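Local coordinates for protein SVS_variant_AS1 (Streptomyces sp. CWA1, PDB 6TJA) that probably cyclises the linear diphosphate geranylgeranyl diphosphate to the polycyclic diterpene spiroviolene, as an ancestrally reconstructed, engineered class I spiroviolene synthase, at residues R271-R275 against I350-D356; D9-I13 against D227-H231; T142-R148 against A201-D205; T191-L195 against Y294-L298. All coordinates share one frame. Residue numbers count along the deposited sequence, not the author numbering.

Contact 1: R271-R275 against I350-D356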
loop_
_atom_site.group_PDB
_atom_site.type_symbol
_atom_site.label_atom_id
_atom_site.label_comp_id
_atom_site.label_asym_id
_atom_site.label_seq_id
_atom_site.Cartn_x
_atom_site.Cartn_y
_atom_site.Cartn_z
ATOM N N ARG A 271 1.274 -1.099 -28.058
ATOM C CA ARG A 271 -0.045 -1.744 -27.898
ATOM C C ARG A 271 -0.712 -1.164 -26.637
ATOM O O ARG A 271 -1.905 -0.835 -26.696
ATOM C CB ARG A 271 0.131 -3.265 -27.895
ATOM C CG ARG A 271 -1.162 -3.989 -27.568
ATOM C CD ARG A 271 -1.066 -5.491 -27.427
ATOM N NE ARG A 271 -0.400 -6.167 -28.532
ATOM C CZ ARG A 271 -0.718 -7.385 -28.965
ATOM N NH1 ARG A 271 -1.760 -8.012 -28.479
ATOM N NH2 ARG A 271 -0.026 -7.950 -29.928
ATOM N N ILE A 272 0.027 -1.009 -25.533
ATOM C CA ILE A 272 -0.532 -0.514 -24.244
ATOM C C ILE A 272 -0.932 0.960 -24.415
ATOM O O ILE A 272 -2.018 1.327 -23.942
ATOM C CB ILE A 272 0.445 -0.723 -23.076
ATOM C CG1 ILE A 272 0.732 -2.201 -22.837
ATOM C CG2 ILE A 272 -0.083 -0.072 -21.814
ATOM C CD1 ILE A 272 1.910 -2.452 -21.909
ATOM N N LEU A 273 -0.131 1.777 -25.101
ATOM C CA LEU A 273 -0.501 3.203 -25.312
ATOM C C LEU A 273 -1.768 3.300 -26.173
ATOM O O LEU A 273 -2.618 4.098 -25.840
ATOM C CB LEU A 273 0.654 3.975 -25.941
ATOM C CG LEU A 273 0.385 5.466 -26.099
ATOM C CD1 LEU A 273 -0.095 6.077 -24.787
ATOM C CD2 LEU A 273 1.638 6.150 -26.579
ATOM N N LEU A 274 -1.920 2.470 -27.199
ATOM C CA LEU A 274 -3.157 2.426 -28.032
ATOM C C LEU A 274 -4.387 2.063 -27.185
ATOM O O LEU A 274 -5.447 2.685 -27.367
ATOM C CB LEU A 274 -2.975 1.411 -29.161
ATOM C CG LEU A 274 -2.953 2.002 -30.570
ATOM C CD1 LEU A 274 -2.036 3.214 -30.679
ATOM C CD2 LEU A 274 -2.528 0.937 -31.560
ATOM N N ARG A 275 -4.282 1.072 -26.308
ATOM C CA ARG A 275 -5.423 0.755 -25.440
ATOM C C ARG A 275 -5.678 1.958 -24.514
ATOM O O ARG A 275 -6.829 2.318 -24.352
ATOM C CB ARG A 275 -5.205 -0.559 -24.701
ATOM C CG ARG A 275 -6.334 -0.871 -23.737
ATOM C CD ARG A 275 -7.707 -0.880 -24.372
ATOM N NE ARG A 275 -8.703 -1.156 -23.351
ATOM C CZ ARG A 275 -9.988 -0.843 -23.439
ATOM N NH1 ARG A 275 -10.471 -0.250 -24.510
ATOM N NH2 ARG A 275 -10.791 -1.105 -22.440
ATOM N N ILE A 350 -2.368 -8.096 -16.907
ATOM C CA ILE A 350 -2.819 -6.777 -17.437
ATOM C C ILE A 350 -3.981 -6.929 -18.420
ATOM O O ILE A 350 -4.460 -5.879 -18.892
ATOM C CB ILE A 350 -1.648 -5.981 -18.036
ATOM C CG1 ILE A 350 -1.027 -6.668 -19.256
ATOM C CG2 ILE A 350 -0.620 -5.687 -16.975
ATOM C CD1 ILE A 350 -0.110 -5.771 -20.098
ATOM N N ALA A 351 -4.427 -8.154 -18.709
ATOM C CA ALA A 351 -5.465 -8.440 -19.724
ATOM C C ALA A 351 -6.761 -7.710 -19.364
ATOM O O ALA A 351 -7.490 -7.260 -20.293
ATOM C CB ALA A 351 -5.675 -9.925 -19.826
ATOM N N TRP A 352 -7.030 -7.523 -18.072
ATOM C CA TRP A 352 -8.270 -6.828 -17.641
ATOM C C TRP A 352 -8.282 -5.371 -18.129
ATOM O O TRP A 352 -9.377 -4.773 -18.165
ATOM C CB TRP A 352 -8.470 -6.931 -16.125
ATOM C CG TRP A 352 -7.472 -6.178 -15.305
ATOM C CD1 TRP A 352 -6.244 -6.607 -14.884
ATOM C CD2 TRP A 352 -7.637 -4.849 -14.793
ATOM N NE1 TRP A 352 -5.641 -5.638 -14.142
ATOM C CE2 TRP A 352 -6.473 -4.547 -14.074
ATOM C CE3 TRP A 352 -8.645 -3.894 -14.887
ATOM C CZ2 TRP A 352 -6.292 -3.312 -13.463
ATOM C CZ3 TRP A 352 -8.483 -2.688 -14.246
ATOM C CH2 TRP A 352 -7.317 -2.400 -13.561
ATOM N N TRP A 353 -7.155 -4.791 -18.556
ATOM C CA TRP A 353 -7.218 -3.424 -19.152
ATOM C C TRP A 353 -8.090 -3.385 -20.415
ATOM O O TRP A 353 -8.515 -2.293 -20.779
ATOM C CB TRP A 353 -5.846 -2.870 -19.479
ATOM C CG TRP A 353 -4.942 -2.692 -18.312
ATOM C CD1 TRP A 353 -5.260 -2.617 -16.991
ATOM C CD2 TRP A 353 -3.514 -2.592 -18.394
ATOM N NE1 TRP A 353 -4.117 -2.484 -16.241
ATOM C CE2 TRP A 353 -3.034 -2.451 -17.074
ATOM C CE3 TRP A 353 -2.606 -2.584 -19.462
ATOM C CZ2 TRP A 353 -1.674 -2.301 -16.792
ATOM C CZ3 TRP A 353 -1.264 -2.477 -19.179
ATOM C CH2 TRP A 353 -0.812 -2.327 -17.861
ATOM N N TRP A 354 -8.292 -4.522 -21.080
ATOM C CA TRP A 354 -9.027 -4.653 -22.368
ATOM C C TRP A 354 -10.447 -5.194 -22.165
ATOM O O TRP A 354 -11.084 -5.431 -23.193
ATOM C CB TRP A 354 -8.260 -5.589 -23.316
ATOM C CG TRP A 354 -7.075 -4.968 -23.975
ATOM C CD1 TRP A 354 -7.055 -4.308 -25.177
ATOM C CD2 TRP A 354 -5.729 -4.926 -23.464
ATOM N NE1 TRP A 354 -5.787 -3.861 -25.458
ATOM C CE2 TRP A 354 -4.949 -4.235 -24.432
ATOM C CE3 TRP A 354 -5.111 -5.394 -22.295
ATOM C CZ2 TRP A 354 -3.582 -4.039 -24.257
ATOM C CZ3 TRP A 354 -3.764 -5.184 -22.119
ATOM C CH2 TRP A 354 -3.009 -4.519 -23.091
ATOM N N ASP A 355 -10.873 -5.459 -20.920
ATOM C CA ASP A 355 -12.180 -6.078 -20.576
ATOM C C ASP A 355 -13.187 -4.964 -20.260
ATOM O O ASP A 355 -13.266 -4.569 -19.106
ATOM C CB ASP A 355 -11.976 -7.057 -19.419
ATOM C CG ASP A 355 -13.216 -7.816 -18.995
ATOM O OD1 ASP A 355 -14.306 -7.408 -19.422
ATOM O OD2 ASP A 355 -13.066 -8.829 -18.249
ATOM N N ASP A 356 -13.932 -4.471 -21.243
ATOM C CA ASP A 356 -14.824 -3.285 -21.080
ATOM C C ASP A 356 -16.006 -3.581 -20.147
ATOM O O ASP A 356 -16.487 -2.639 -19.466
ATOM C CB ASP A 356 -15.267 -2.743 -22.439
ATOM C CG ASP A 356 -14.152 -1.947 -23.113
ATOM O OD1 ASP A 356 -13.527 -1.075 -22.410
ATOM O OD2 ASP A 356 -13.881 -2.226 -24.312
HETATM O O HOH W 1 -4.370 -2.360 -27.737
#

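Contact 2: D9-I13 against D227-H231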
loop_
_atom_site.group_PDB
_atom_site.type_symbol
_atom_site.label_atom_id
_atom_site.label_comp_id
_atom_site.label_asym_id
_atom_site.label_seq_id
_atom_site.Cartn_x
_atom_site.Cartn_y
_atom_site.Cartn_z
ATOM N N ASP A 9 20.572 0.766 -32.237
ATOM C CA ASP A 9 19.431 0.848 -33.213
ATOM C C ASP A 9 18.105 1.019 -32.444
ATOM O O ASP A 9 17.488 -0.001 -32.074
ATOM C CB ASP A 9 19.414 -0.369 -34.144
ATOM C CG ASP A 9 20.423 -0.301 -35.280
ATOM O OD1 ASP A 9 21.444 0.412 -35.127
ATOM O OD2 ASP A 9 20.175 -0.957 -36.314
ATOM N N LEU A 10 17.672 2.274 -32.274
ATOM C CA LEU A 10 16.625 2.736 -31.318
ATOM C C LEU A 10 15.518 3.449 -32.098
ATOM O O LEU A 10 15.704 4.588 -32.529
ATOM C CB LEU A 10 17.281 3.673 -30.287
ATOM C CG LEU A 10 18.227 4.761 -30.833
ATOM C CD1 LEU A 10 18.157 6.040 -30.006
ATOM C CD2 LEU A 10 19.675 4.281 -30.910
ATOM N N PRO A 11 14.322 2.843 -32.294
ATOM C CA PRO A 11 13.257 3.505 -33.057
ATOM C C PRO A 11 12.734 4.731 -32.301
ATOM O O PRO A 11 12.805 4.774 -31.072
ATOM C CB PRO A 11 12.193 2.402 -33.230
ATOM C CG PRO A 11 12.411 1.464 -32.051
ATOM C CD PRO A 11 13.894 1.547 -31.737
ATOM N N PRO A 12 12.202 5.775 -32.984
ATOM C CA PRO A 12 11.670 6.945 -32.283
ATOM C C PRO A 12 10.383 6.543 -31.537
ATOM O O PRO A 12 9.780 5.552 -31.894
ATOM C CB PRO A 12 11.443 7.990 -33.391
ATOM C CG PRO A 12 11.262 7.171 -34.658
ATOM C CD PRO A 12 11.997 5.858 -34.436
ATOM N N ILE A 13 10.030 7.289 -30.491
ATOM C CA ILE A 13 8.899 6.984 -29.569
ATOM C C ILE A 13 7.577 7.408 -30.225
ATOM O O ILE A 13 7.520 8.566 -30.723
ATOM C CB ILE A 13 9.120 7.698 -28.226
ATOM C CG1 ILE A 13 10.483 7.329 -27.634
ATOM C CG2 ILE A 13 7.974 7.404 -27.258
ATOM C CD1 ILE A 13 10.866 8.148 -26.417
ATOM N N ASP A 227 8.963 3.443 -21.174
ATOM C CA ASP A 227 9.744 4.594 -21.699
ATOM C C ASP A 227 11.001 4.744 -20.834
ATOM O O ASP A 227 12.075 4.933 -21.410
ATOM C CB ASP A 227 8.861 5.839 -21.873
ATOM C CG ASP A 227 7.903 5.689 -23.044
ATOM O OD1 ASP A 227 8.029 4.685 -23.785
ATOM O OD2 ASP A 227 7.015 6.525 -23.186
ATOM N N ASN A 228 10.909 4.588 -19.512
ATOM C CA ASN A 228 12.109 4.659 -18.634
ATOM C C ASN A 228 13.050 3.473 -18.941
ATOM O O ASN A 228 14.264 3.716 -18.997
ATOM C CB ASN A 228 11.758 4.846 -17.153
ATOM C CG ASN A 228 11.210 6.232 -16.859
ATOM O OD1 ASN A 228 11.543 7.188 -17.552
ATOM N ND2 ASN A 228 10.340 6.350 -15.865
ATOM N N ASP A 229 12.567 2.250 -19.215
ATOM C CA ASP A 229 13.494 1.135 -19.569
ATOM C C ASP A 229 14.254 1.501 -20.858
ATOM O O ASP A 229 15.414 1.091 -21.006
ATOM C CB ASP A 229 12.783 -0.204 -19.741
ATOM C CG ASP A 229 12.338 -0.872 -18.462
ATOM O OD1 ASP A 229 12.499 -0.250 -17.386
ATOM O OD2 ASP A 229 11.876 -2.042 -18.560
ATOM N N ARG A 230 13.603 2.190 -21.789
ATOM C CA ARG A 230 14.200 2.574 -23.091
ATOM C C ARG A 230 15.330 3.572 -22.806
ATOM O O ARG A 230 16.468 3.294 -23.231
ATOM C CB ARG A 230 13.128 3.133 -24.031
ATOM C CG ARG A 230 13.677 3.662 -25.346
ATOM C CD ARG A 230 12.618 4.409 -26.106
ATOM N NE ARG A 230 13.019 4.726 -27.467
ATOM C CZ ARG A 230 13.847 5.714 -27.820
ATOM N NH1 ARG A 230 14.412 6.493 -26.908
ATOM N NH2 ARG A 230 14.118 5.910 -29.098
ATOM N N HIS A 231 15.032 4.641 -22.053
ATOM C CA HIS A 231 15.976 5.714 -21.622
ATOM C C HIS A 231 17.275 5.085 -21.084
ATOM O O HIS A 231 18.343 5.611 -21.425
ATOM C CB HIS A 231 15.268 6.672 -20.634
ATOM C CG HIS A 231 16.093 7.817 -20.151
ATOM N ND1 HIS A 231 16.352 8.029 -18.797
ATOM C CD2 HIS A 231 16.702 8.830 -20.814
ATOM C CE1 HIS A 231 17.088 9.116 -18.651
ATOM N NE2 HIS A 231 17.320 9.625 -19.877
#

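Contact 3: T142-R148 against A201-D205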
loop_
_atom_site.group_PDB
_atom_site.type_symbol
_atom_site.label_atom_id
_atom_site.label_comp_id
_atom_site.label_asym_id
_atom_site.label_seq_id
_atom_site.Cartn_x
_atom_site.Cartn_y
_atom_site.Cartn_z
ATOM N N THR A 142 -6.200 17.542 0.701
ATOM C CA THR A 142 -7.142 16.914 1.667
ATOM C C THR A 142 -6.531 15.625 2.250
ATOM O O THR A 142 -5.668 14.971 1.650
ATOM C CB THR A 142 -8.521 16.692 1.040
ATOM O OG1 THR A 142 -8.351 15.618 0.106
ATOM C CG2 THR A 142 -9.070 17.959 0.400
ATOM N N PRO A 143 -6.925 15.252 3.489
ATOM C CA PRO A 143 -6.561 13.953 4.045
ATOM C C PRO A 143 -6.797 12.816 3.027
ATOM O O PRO A 143 -5.979 11.916 2.967
ATOM C CB PRO A 143 -7.456 13.858 5.307
ATOM C CG PRO A 143 -7.692 15.343 5.732
ATOM C CD PRO A 143 -7.769 16.066 4.405
ATOM N N THR A 144 -7.871 12.887 2.235
ATOM C CA THR A 144 -8.175 11.887 1.178
ATOM C C THR A 144 -7.029 11.846 0.165
ATOM O O THR A 144 -6.546 10.754 -0.144
ATOM C CB THR A 144 -9.512 12.184 0.487
ATOM O OG1 THR A 144 -10.544 12.030 1.460
ATOM C CG2 THR A 144 -9.779 11.239 -0.662
ATOM N N GLN A 145 -6.586 12.998 -0.324
ATOM C CA GLN A 145 -5.537 13.036 -1.374
ATOM C C GLN A 145 -4.214 12.561 -0.772
ATOM O O GLN A 145 -3.496 11.817 -1.462
ATOM C CB GLN A 145 -5.379 14.432 -1.957
ATOM C CG GLN A 145 -6.588 14.898 -2.747
ATOM C CD GLN A 145 -6.450 16.372 -3.053
ATOM O OE1 GLN A 145 -6.205 17.185 -2.152
ATOM N NE2 GLN A 145 -6.551 16.709 -4.332
ATOM N N VAL A 146 -3.912 12.976 0.459
ATOM C CA VAL A 146 -2.699 12.514 1.194
ATOM C C VAL A 146 -2.730 10.973 1.298
ATOM O O VAL A 146 -1.691 10.347 1.022
ATOM C CB VAL A 146 -2.538 13.213 2.551
ATOM C CG1 VAL A 146 -1.470 12.561 3.404
ATOM C CG2 VAL A 146 -2.221 14.695 2.373
ATOM N N ARG A 147 -3.874 10.360 1.589
ATOM C CA ARG A 147 -3.923 8.887 1.731
ATOM C C ARG A 147 -3.718 8.246 0.362
ATOM O O ARG A 147 -3.059 7.211 0.302
ATOM C CB ARG A 147 -5.227 8.410 2.360
ATOM C CG ARG A 147 -5.326 8.668 3.856
ATOM C CD ARG A 147 -4.212 8.094 4.716
ATOM N NE ARG A 147 -4.253 6.650 4.873
ATOM C CZ ARG A 147 -3.293 5.936 5.462
ATOM N NH1 ARG A 147 -2.209 6.541 5.918
ATOM N NH2 ARG A 147 -3.429 4.626 5.594
ATOM N N ARG A 148 -4.268 8.832 -0.693
ATOM C CA ARG A 148 -4.053 8.332 -2.068
ATOM C C ARG A 148 -2.543 8.321 -2.322
ATOM O O ARG A 148 -2.070 7.305 -2.861
ATOM C CB ARG A 148 -4.845 9.155 -3.088
ATOM C CG ARG A 148 -6.357 8.994 -2.969
ATOM C CD ARG A 148 -7.120 9.916 -3.907
ATOM N NE ARG A 148 -8.561 9.786 -3.768
ATOM C CZ ARG A 148 -9.480 10.455 -4.480
ATOM N NH1 ARG A 148 -9.128 11.298 -5.437
ATOM N NH2 ARG A 148 -10.761 10.240 -4.258
ATOM N N ALA A 201 -7.429 20.059 -7.898
ATOM C CA ALA A 201 -8.694 19.498 -8.409
ATOM C C ALA A 201 -8.959 18.137 -7.719
ATOM O O ALA A 201 -8.597 17.123 -8.312
ATOM C CB ALA A 201 -8.621 19.460 -9.933
ATOM N N GLU A 202 -9.600 18.109 -6.539
ATOM C CA GLU A 202 -9.927 16.846 -5.798
ATOM C C GLU A 202 -10.905 15.942 -6.585
ATOM O O GLU A 202 -12.111 16.282 -6.702
ATOM C CB GLU A 202 -10.490 17.097 -4.399
ATOM C CG GLU A 202 -10.523 15.797 -3.569
ATOM C CD GLU A 202 -11.140 15.815 -2.168
ATOM O OE1 GLU A 202 -11.940 16.766 -1.848
ATOM O OE2 GLU A 202 -10.822 14.882 -1.382
ATOM N N VAL A 203 -10.452 14.767 -7.039
ATOM C CA VAL A 203 -11.327 13.806 -7.786
ATOM C C VAL A 203 -12.157 13.031 -6.765
ATOM O O VAL A 203 -11.587 12.419 -5.871
ATOM C CB VAL A 203 -10.499 12.855 -8.662
ATOM C CG1 VAL A 203 -11.359 11.959 -9.539
ATOM C CG2 VAL A 203 -9.474 13.615 -9.474
ATOM N N PRO A 204 -13.467 13.016 -6.886
ATOM C CA PRO A 204 -14.273 12.253 -5.945
ATOM C C PRO A 204 -13.980 10.754 -5.996
ATOM O O PRO A 204 -13.697 10.248 -7.027
ATOM C CB PRO A 204 -15.689 12.545 -6.391
ATOM C CG PRO A 204 -15.602 13.736 -7.214
ATOM C CD PRO A 204 -14.283 13.721 -7.857
ATOM N N ASP A 205 -14.029 10.082 -4.867
ATOM C CA ASP A 205 -13.785 8.636 -4.765
ATOM C C ASP A 205 -14.488 7.810 -5.853
ATOM O O ASP A 205 -13.893 7.004 -6.473
ATOM C CB ASP A 205 -14.236 8.099 -3.405
ATOM C CG ASP A 205 -13.110 7.960 -2.366
ATOM O OD1 ASP A 205 -12.039 8.544 -2.451
ATOM O OD2 ASP A 205 -13.319 7.283 -1.367
HETATM O O HOH W 2 -9.787 7.516 -2.087
#

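Contact 4: T191-L195 against Y294-L298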
loop_
_atom_site.group_PDB
_atom_site.type_symbol
_atom_site.label_atom_id
_atom_site.label_comp_id
_atom_site.label_asym_id
_atom_site.label_seq_id
_atom_site.Cartn_x
_atom_site.Cartn_y
_atom_site.Cartn_z
ATOM N N THR A 191 4.126 9.140 -8.334
ATOM C CA THR A 191 4.302 10.267 -9.287
ATOM C C THR A 191 2.926 10.770 -9.777
ATOM O O THR A 191 2.633 11.997 -9.683
ATOM C CB THR A 191 5.224 9.902 -10.461
ATOM O OG1 THR A 191 6.477 9.512 -9.925
ATOM C CG2 THR A 191 5.470 11.050 -11.413
ATOM N N PHE A 192 2.098 9.862 -10.281
ATOM C CA PHE A 192 0.779 10.167 -10.873
ATOM C C PHE A 192 -0.201 10.573 -9.761
ATOM O O PHE A 192 -1.092 11.437 -10.001
ATOM C CB PHE A 192 0.367 9.001 -11.776
ATOM C CG PHE A 192 1.031 9.047 -13.131
ATOM C CD1 PHE A 192 0.665 9.998 -14.065
ATOM C CD2 PHE A 192 2.069 8.204 -13.457
ATOM C CE1 PHE A 192 1.264 10.059 -15.314
ATOM C CE2 PHE A 192 2.678 8.266 -14.705
ATOM C CZ PHE A 192 2.265 9.186 -15.635
ATOM N N ALA A 193 -0.025 10.030 -8.557
ATOM C CA ALA A 193 -0.925 10.309 -7.410
ATOM C C ALA A 193 -0.668 11.733 -6.893
ATOM O O ALA A 193 -1.438 12.155 -6.054
ATOM C CB ALA A 193 -0.739 9.291 -6.288
ATOM N N MET A 194 0.392 12.422 -7.331
ATOM C CA MET A 194 0.639 13.849 -6.974
ATOM C C MET A 194 -0.053 14.825 -7.943
ATOM O O MET A 194 -0.009 16.020 -7.652
ATOM C CB MET A 194 2.127 14.175 -6.986
ATOM C CG MET A 194 2.920 13.402 -5.983
ATOM S SD MET A 194 4.520 14.152 -5.872
ATOM C CE MET A 194 5.282 13.717 -7.431
ATOM N N LEU A 195 -0.684 14.389 -9.017
ATOM C CA LEU A 195 -1.364 15.288 -9.943
ATOM C C LEU A 195 -2.422 16.158 -9.273
ATOM O O LEU A 195 -2.426 17.324 -9.417
ATOM C CB LEU A 195 -1.960 14.541 -11.122
ATOM C CG LEU A 195 -1.087 14.020 -12.251
ATOM C CD1 LEU A 195 -1.754 13.035 -13.185
ATOM C CD2 LEU A 195 -0.405 15.118 -13.030
ATOM N N TYR A 294 -7.404 15.453 -14.077
ATOM C CA TYR A 294 -6.615 14.236 -13.744
ATOM C C TYR A 294 -6.240 13.521 -15.056
ATOM O O TYR A 294 -5.043 13.336 -15.290
ATOM C CB TYR A 294 -7.389 13.319 -12.787
ATOM C CG TYR A 294 -6.659 12.039 -12.470
ATOM C CD1 TYR A 294 -5.485 12.056 -11.744
ATOM C CD2 TYR A 294 -7.110 10.825 -12.942
ATOM C CE1 TYR A 294 -4.782 10.892 -11.483
ATOM C CE2 TYR A 294 -6.450 9.646 -12.654
ATOM C CZ TYR A 294 -5.269 9.680 -11.942
ATOM O OH TYR A 294 -4.597 8.522 -11.681
ATOM N N LEU A 295 -7.229 13.183 -15.880
ATOM C CA LEU A 295 -6.987 12.514 -17.154
ATOM C C LEU A 295 -5.959 13.265 -17.998
ATOM O O LEU A 295 -5.031 12.660 -18.535
ATOM C CB LEU A 295 -8.294 12.361 -17.934
ATOM C CG LEU A 295 -9.344 11.428 -17.328
ATOM C CD1 LEU A 295 -10.445 11.133 -18.336
ATOM C CD2 LEU A 295 -8.702 10.140 -16.838
ATOM N N GLN A 296 -6.140 14.578 -18.122
ATOM C CA GLN A 296 -5.219 15.414 -18.887
ATOM C C GLN A 296 -3.816 15.216 -18.336
ATOM O O GLN A 296 -2.842 15.115 -19.081
ATOM C CB GLN A 296 -5.621 16.885 -18.788
ATOM C CG GLN A 296 -6.057 17.504 -20.106
ATOM C CD GLN A 296 -6.763 18.833 -19.919
ATOM O OE1 GLN A 296 -7.963 18.878 -19.649
ATOM N NE2 GLN A 296 -6.019 19.923 -20.062
ATOM N N GLY A 297 -3.734 15.164 -17.012
ATOM C CA GLY A 297 -2.466 14.937 -16.296
ATOM C C GLY A 297 -1.804 13.626 -16.701
ATOM O O GLY A 297 -0.585 13.615 -16.969
ATOM N N LEU A 298 -2.563 12.537 -16.741
ATOM C CA LEU A 298 -2.008 11.235 -17.206
ATOM C C LEU A 298 -1.387 11.445 -18.597
ATOM O O LEU A 298 -0.247 11.002 -18.820
ATOM C CB LEU A 298 -3.106 10.177 -17.256
ATOM C CG LEU A 298 -3.802 9.812 -15.946
ATOM C CD1 LEU A 298 -4.893 8.789 -16.230
ATOM C CD2 LEU A 298 -2.820 9.263 -14.899
#

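Contact 1: R271-R275 against I350-D356
R275, on helix 258-283, supplies the direct polar links from this segment to 350-356, and NE, NH1 and NH2 each have a partner. R275 NE donates to W353 O at 2.8 Å (N-H...O 157°), and R275 NH2 gives the same carbonyl a less linear bond of 3.1 Å (140°). R275 NH2 also forms a salt bridge to D356 OD1 at 2.7 Å. Both acceptors lie near the guanidinium plane. NH1 turns to E278, and D356 OD1 is shared with R282. The indole nitrogens find separate partners: W353 NE1 bonds to E218 on helix 211-231, whereas W354 NE1 donates to a water (3.1 Å) that donates in turn to R271 O (3.1 Å). R271 itself pairs with D338. Beneath the polar layer, R275 CG sits 3.7 Å from the centroid of the W354 five-membered ring, 18° off its normal, a CH-pi contact; I272 CG2 meets W353 CZ3 at 3.8 Å. R112 of the second subunit packs on W353. This 3-10 turn, its W353 carbonyl accepting from R275 NE and NH2, fastens the C-terminal tail to helices 258-283 and 211-231 of the alpha-helical class I terpene synthase fold, beside the subunit interface.

Contact 2: D9-I13 against D227-H231
Here the N-terminal arm of the class I terpene synthase fold lies across the C-terminal end of helix 211-231. The sequence of that end, with N228 and S232 in the expected spacing, is consistent with the start of the NSE metal-binding motif of this family. P11 and P12, with phi/psi near -67/152° and -69/156°, hold the arm in an extended, polyproline II-like course, in which P11 O faces R230. The CA atoms of the two segments come no nearer than 8.3 Å (I13 CA to D227 CA) and 8.6 Å (L10 CA to R230 CA).

Polar contact comes from R230. Its chi1, chi2 and chi3 are all t, an extended side chain that carries NH2 to the arm. R230 NH2 donates to P11 O at 2.6 Å with an angle of 163°, short and nearly linear. D227 approaches the arm, but its charge is met by R269 on helix 258-283; D229 is out of reach of the arm and pairs with R182.

Apolar and van der Waals contact centres on I13, the buried residue of the arm, whose backbone is also hydrogen-bonded to A333. L10, poorly ordered, adds a marginal contact of its CB with R230 NH2 at 4.1 Å. P11 packs on V262 and T266 of helix 258-283, so the arm spans two helices. Over one face of the R230 guanidinium, I13 CG1 comes to 3.6 Å from R230 NE.

Contact 3: T142-R148 against A201-D205
The oddest feature lies at the dimer interface: the carboxylate of D205 comes close to that of D205 of the second subunit, an approach of like charges that the R148 salt bridge probably helps to offset. R148 NH2 forms a salt bridge to D205 OD1 at 2.8 Å (163°), and a water adds a second path, accepting from R148 NE at 3.1 Å and donating to D205 OD1 at 2.5 Å. V203 O accepts from both R148 NH1 (2.7 Å, 143°) and R148 NH2 (2.8 Å, 138°). R148 NH1 also pairs with E196, which takes Q145 NE2 and V203 N. At the start of helix 143-169, T142 and Q145 make a capping box: Q145 N donates to T142 OG1 (3.2 Å), and T142 N to Q145 OE1 (2.9 Å). T142 OG1 then gives its own proton to E202 OE2 at 3.0 Å, so the cap hydroxyl is both acceptor and donor. The chemistry implies a loop before helix 205-208 held to the helix start mainly by charge and hydrogen bonds, with R148 probably easing the approach of the two D205 carboxylates, though its link to D205 of the second subunit is long and weak.

Contact 4: T191-L195 against Y294-L298
In this helical class I terpene synthase core, a type I beta turn, F192 to L195, joins helix 188-192 to helix 195-199 and packs against the N-terminal half of helix 289-309. All five residues that touch are buried, and the contact is apolar. On the turn, F192 also meets F63, their ring planes at about 45°. Along the second segment, Y294 comes first. Its ring lies beside the turn: Y294 CE1 lies 4.0 Å from F192 O, which meets the ring at its edge, and 4.1 Å from L195 CD1. Y294 OH is hydrogen-bonded to T217 on helix 211-231. One helical turn on, G297 faces L195, and the backbones are closest here, with G297 CA 6.5 Å from L195 CA. L195 CD1 rests 3.6 Å from G297 C; a CB built on G297 would fall 2.7 Å from that methyl, a clash, so the close approach depends on glycine. A bound PEG, probably from the crystallisation liquor, lies next to G297. L298 completes the patch and also packs on A220 of helix 211-231. The L298 side chain serves both turn residues through one methyl, CD2, which lies 4.3 Å from L195 CD1 and 3.7 Å from F192 CD1.

From the N terminus, contact 2 opens first, and its arm closes a loop of 213 residues on the end of helix 211-231. Nested inside it, contact 3 opens at the start of helix 143-169 and closes after 52 residues. Contact 4 opens at 191-195, before contact 3 has closed, and ends on helix 289-309, so it crosses both contact 3 and contact 2. Contact 1 opens on helix 258-283 after contact 2 closes and ends in the C-terminal tail, crossing contact 4. Contacts 3 and 4 touch, V203 CG2 to Y294 CB at 3.9 Å. Contacts 2 and 3 lie on opposite sides of the chain's centre, about 34 Å between centres; contacts 1 and 3 both reach the second subunit.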